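Local coordinates for protein FACT-Spt16 (Cicer arietinum, PDB 5CE6) that probably acts as a histone chaperone subunit of the FACT complex, binding H3-H4 during transcription, at residues Q30-A35 / S199-T204. Sequence-based numbering, arbitrary orientation.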
ATOM      1  N   GLN A  30       5.657 -16.945 -15.704  1.00 23.44           N
ATOM      2  CA  GLN A  30       7.014 -17.295 -16.133  1.00 21.53           C
ATOM      3  C   GLN A  30       7.973 -16.116 -16.021  1.00 26.45           C
ATOM      4  O   GLN A  30       9.088 -16.252 -15.514  1.00 27.12           O
ATOM      5  CB  GLN A  30       7.016 -17.824 -17.573  1.00 25.57           C
ATOM      6  CG  GLN A  30       6.449 -19.216 -17.734  1.00 31.78           C
ATOM      7  CD  GLN A  30       6.491 -19.697 -19.172  1.00 44.84           C
ATOM      8  OE1 GLN A  30       7.506 -20.216 -19.636  1.00 45.24           O
ATOM      9  NE2 GLN A  30       5.385 -19.520 -19.889  1.00 47.16           N
ATOM     10  N   THR A  31       7.531 -14.962 -16.506  1.00 23.65           N
ATOM     11  CA  THR A  31       8.342 -13.755 -16.476  1.00 26.32           C
ATOM     12  C   THR A  31       8.672 -13.362 -15.044  1.00 24.58           C
ATOM     13  O   THR A  31       9.822 -13.042 -14.717  1.00 21.33           O
ATOM     14  CB  THR A  31       7.628 -12.587 -17.174  1.00 32.36           C
ATOM     15  OG1 THR A  31       7.478 -12.893 -18.565  1.00 36.29           O
ATOM     16  CG2 THR A  31       8.431 -11.314 -17.037  1.00 32.91           C
ATOM     17  N   ARG A  32       7.663 -13.408 -14.183  1.00 20.28           N
ATOM     18  CA  ARG A  32       7.849 -13.010 -12.798  1.00 16.70           C
ATOM     19  C   ARG A  32       8.610 -14.044 -11.962  1.00 16.68           C
ATOM     20  O   ARG A  32       9.396 -13.661 -11.090  1.00 19.36           O
ATOM     21  CB  ARG A  32       6.511 -12.601 -12.177  1.00 19.56           C
ATOM     22  CG  ARG A  32       6.018 -11.263 -12.741  1.00 24.86           C
ATOM     23  CD  ARG A  32       4.665 -10.831 -12.200  1.00 24.86           C
ATOM     24  NE  ARG A  32       4.173  -9.661 -12.929  1.00 26.51           N
ATOM     25  CZ  ARG A  32       2.973  -9.108 -12.766  1.00 20.07           C
ATOM     26  NH1 ARG A  32       2.112  -9.610 -11.899  1.00 19.63           N
ATOM     27  NH2 ARG A  32       2.628  -8.053 -13.499  1.00 20.59           N
ATOM     28  N   LEU A  33       8.421 -15.336 -12.248  1.00 21.70           N
ATOM     29  CA  LEU A  33       9.185 -16.370 -11.550  1.00 18.93           C
ATOM     30  C   LEU A  33      10.670 -16.230 -11.892  1.00 18.81           C
ATOM     31  O   LEU A  33      11.544 -16.368 -11.028  1.00 24.62           O
ATOM     32  CB  LEU A  33       8.671 -17.779 -11.895  1.00 23.61           C
ATOM     33  CG  LEU A  33       9.212 -18.960 -11.082  1.00 22.67           C
ATOM     34  CD1 LEU A  33       8.871 -18.777  -9.618  1.00 17.19           C
ATOM     35  CD2 LEU A  33       8.648 -20.279 -11.596  1.00 25.27           C
ATOM     36  N   LYS A  34      10.950 -15.937 -13.158  1.00 25.82           N
ATOM     37  CA  LYS A  34      12.318 -15.706 -13.604  1.00 23.88           C
ATOM     38  C   LYS A  34      12.911 -14.484 -12.911  1.00 23.77           C
ATOM     39  O   LYS A  34      14.036 -14.525 -12.409  1.00 21.80           O
ATOM     40  CB  LYS A  34      12.345 -15.514 -15.121  1.00 23.97           C
ATOM     41  CG  LYS A  34      13.709 -15.700 -15.761  1.00 34.66           C
ATOM     42  CD  LYS A  34      13.592 -16.564 -17.013  1.00 47.05           C
ATOM     43  CE  LYS A  34      12.341 -16.210 -17.810  1.00 52.71           C
ATOM     44  NZ  LYS A  34      12.033 -17.219 -18.862  1.00 57.32           N
ATOM     45  N   ALA A  35      12.136 -13.404 -12.880  1.00 21.72           N
ATOM     46  CA  ALA A  35      12.561 -12.169 -12.226  1.00 22.51           C
ATOM     47  C   ALA A  35      12.898 -12.422 -10.762  1.00 24.54           C
ATOM     48  O   ALA A  35      13.928 -11.966 -10.268  1.00 20.84           O
ATOM     49  CB  ALA A  35      11.486 -11.101 -12.347  1.00 26.16           C
ATOM     50  N   SER A 199       6.085  -2.976 -13.841  1.00 12.85           N
ATOM     51  CA  SER A 199       6.043  -3.147 -15.287  1.00 12.16           C
ATOM     52  C   SER A 199       5.030  -2.180 -15.873  1.00 14.37           C
ATOM     53  O   SER A 199       4.237  -1.596 -15.141  1.00 15.01           O
ATOM     54  CB  SER A 199       5.621  -4.567 -15.634  1.00 16.12           C
ATOM     55  OG  SER A 199       4.239  -4.768 -15.395  1.00 16.75           O
ATOM     56  N   ASN A 200       5.047  -2.007 -17.191  1.00 15.85           N
ATOM     57  CA  ASN A 200       4.064  -1.141 -17.837  1.00 16.62           C
ATOM     58  C   ASN A 200       2.617  -1.582 -17.564  1.00 16.01           C
ATOM     59  O   ASN A 200       1.730  -0.748 -17.390  1.00 15.16           O
ATOM     60  CB  ASN A 200       4.326  -1.060 -19.342  1.00 22.94           C
ATOM     61  CG  ASN A 200       5.492  -0.153 -19.677  1.00 26.63           C
ATOM     62  OD1 ASN A 200       5.754   0.817 -18.969  1.00 30.40           O
ATOM     63  ND2 ASN A 200       6.194  -0.461 -20.762  1.00 28.67           N
ATOM     64  N   GLU A 201       2.384  -2.889 -17.528  1.00 14.76           N
ATOM     65  CA  GLU A 201       1.048  -3.403 -17.241  1.00 13.05           C
ATOM     66  C   GLU A 201       0.607  -2.980 -15.842  1.00 14.82           C
ATOM     67  O   GLU A 201      -0.516  -2.511 -15.648  1.00 16.02           O
ATOM     68  CB  GLU A 201       1.013  -4.929 -17.381  1.00 13.46           C
ATOM     69  CG  GLU A 201      -0.309  -5.560 -16.968  1.00 18.16           C
ATOM     70  CD  GLU A 201      -0.293  -7.074 -17.095  1.00 21.89           C
ATOM     71  OE1 GLU A 201       0.758  -7.620 -17.474  1.00 28.32           O
ATOM     72  OE2 GLU A 201      -1.334  -7.707 -16.830  1.00 22.64           O
ATOM     73  N   GLU A 202       1.513  -3.115 -14.882  1.00 11.50           N
ATOM     74  CA  GLU A 202       1.191  -2.794 -13.494  1.00 10.68           C
ATOM     75  C   GLU A 202       0.933  -1.302 -13.344  1.00 11.54           C
ATOM     76  O   GLU A 202       0.025  -0.890 -12.618  1.00 11.82           O
ATOM     77  CB  GLU A 202       2.317  -3.240 -12.557  1.00 12.42           C
ATOM     78  CG  GLU A 202       2.567  -4.747 -12.530  1.00 12.81           C
ATOM     79  CD  GLU A 202       3.691  -5.107 -11.586  1.00 13.58           C
ATOM     80  OE1 GLU A 202       4.848  -4.780 -11.915  1.00 16.13           O
ATOM     81  OE2 GLU A 202       3.432  -5.688 -10.503  1.00 15.67           O
ATOM     82  N   ILE A 203       1.721  -0.495 -14.041  1.00 12.28           N
ATOM     83  CA  ILE A 203       1.528   0.954 -13.997  1.00 12.95           C
ATOM     84  C   ILE A 203       0.159   1.325 -14.559  1.00 11.53           C
ATOM     85  O   ILE A 203      -0.507   2.230 -14.061  1.00 12.82           O
ATOM     86  CB  ILE A 203       2.658   1.681 -14.731  1.00 13.58           C
ATOM     87  CG1 ILE A 203       3.923   1.654 -13.867  1.00 12.93           C
ATOM     88  CG2 ILE A 203       2.278   3.124 -15.053  1.00 13.96           C
ATOM     89  CD1 ILE A 203       5.187   1.991 -14.640  1.00 17.77           C
ATOM     90  N   THR A 204      -0.282   0.598 -15.580  1.00 11.50           N
ATOM     91  CA  THR A 204      -1.605   0.846 -16.132  1.00 13.68           C
ATOM     92  C   THR A 204      -2.699   0.588 -15.095  1.00 13.93           C
ATOM     93  O   THR A 204      -3.610   1.401 -14.943  1.00 12.39           O
ATOM     94  CB  THR A 204      -1.844   0.003 -17.376  1.00 14.34           C
ATOM     95  OG1 THR A 204      -1.007   0.506 -18.424  1.00 18.55           O
ATOM     96  CG2 THR A 204      -3.314   0.087 -17.820  1.00 15.03           C
TER
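A single arginine, R32, spans the gap between helix 26-42 and the N-terminus of helix 200-230 without a hydrogen bond between the segments, whose nearest CA atoms, in R32 and the N-cap residue S199, are 10.3 Å apart. Its chain, extended from CG to NE, carries the guanidinium to the first turn of helix 200-230, where R32 NH2 rests on E202 CG at 3.4 Å. E202 OE2 lies over one face of the guanidinium, toward its rim, with the guanidinium and carboxylate planes 35° apart; the long salt bridge from R32 NH2 to E202 OE2, 3.9 Å, is therefore electrostatic, no N-H pointing at the oxygen. R32 is also held by helix 69-78, through a hydrogen bond from NH1 to W76 O and a cation-pi contact with W76. S199 and E202 form a capping box: E202 N donates to S199 OG (3.2 Å), while S199 N runs almost straight, at 170°, to the anti lone pair of E202 OE1 (2.9 Å). The contact thus ties the N-terminal lobe to the long helix that continues in the metallopeptidase-like (M24 family) part of the chain. E202 OE2 is hydrogen-bonded to Y309 OH. With an alanine at E202, S199 N would probably lose its capping acceptor, Y309 OH its carboxylate partner, and R32 the negative charge over its face. E201 OE1, 4.4 Å from R32 NH2, adds only charge proximity beyond a salt bridge; E201 OE2 is hydrogen-bonded to Y205 OH.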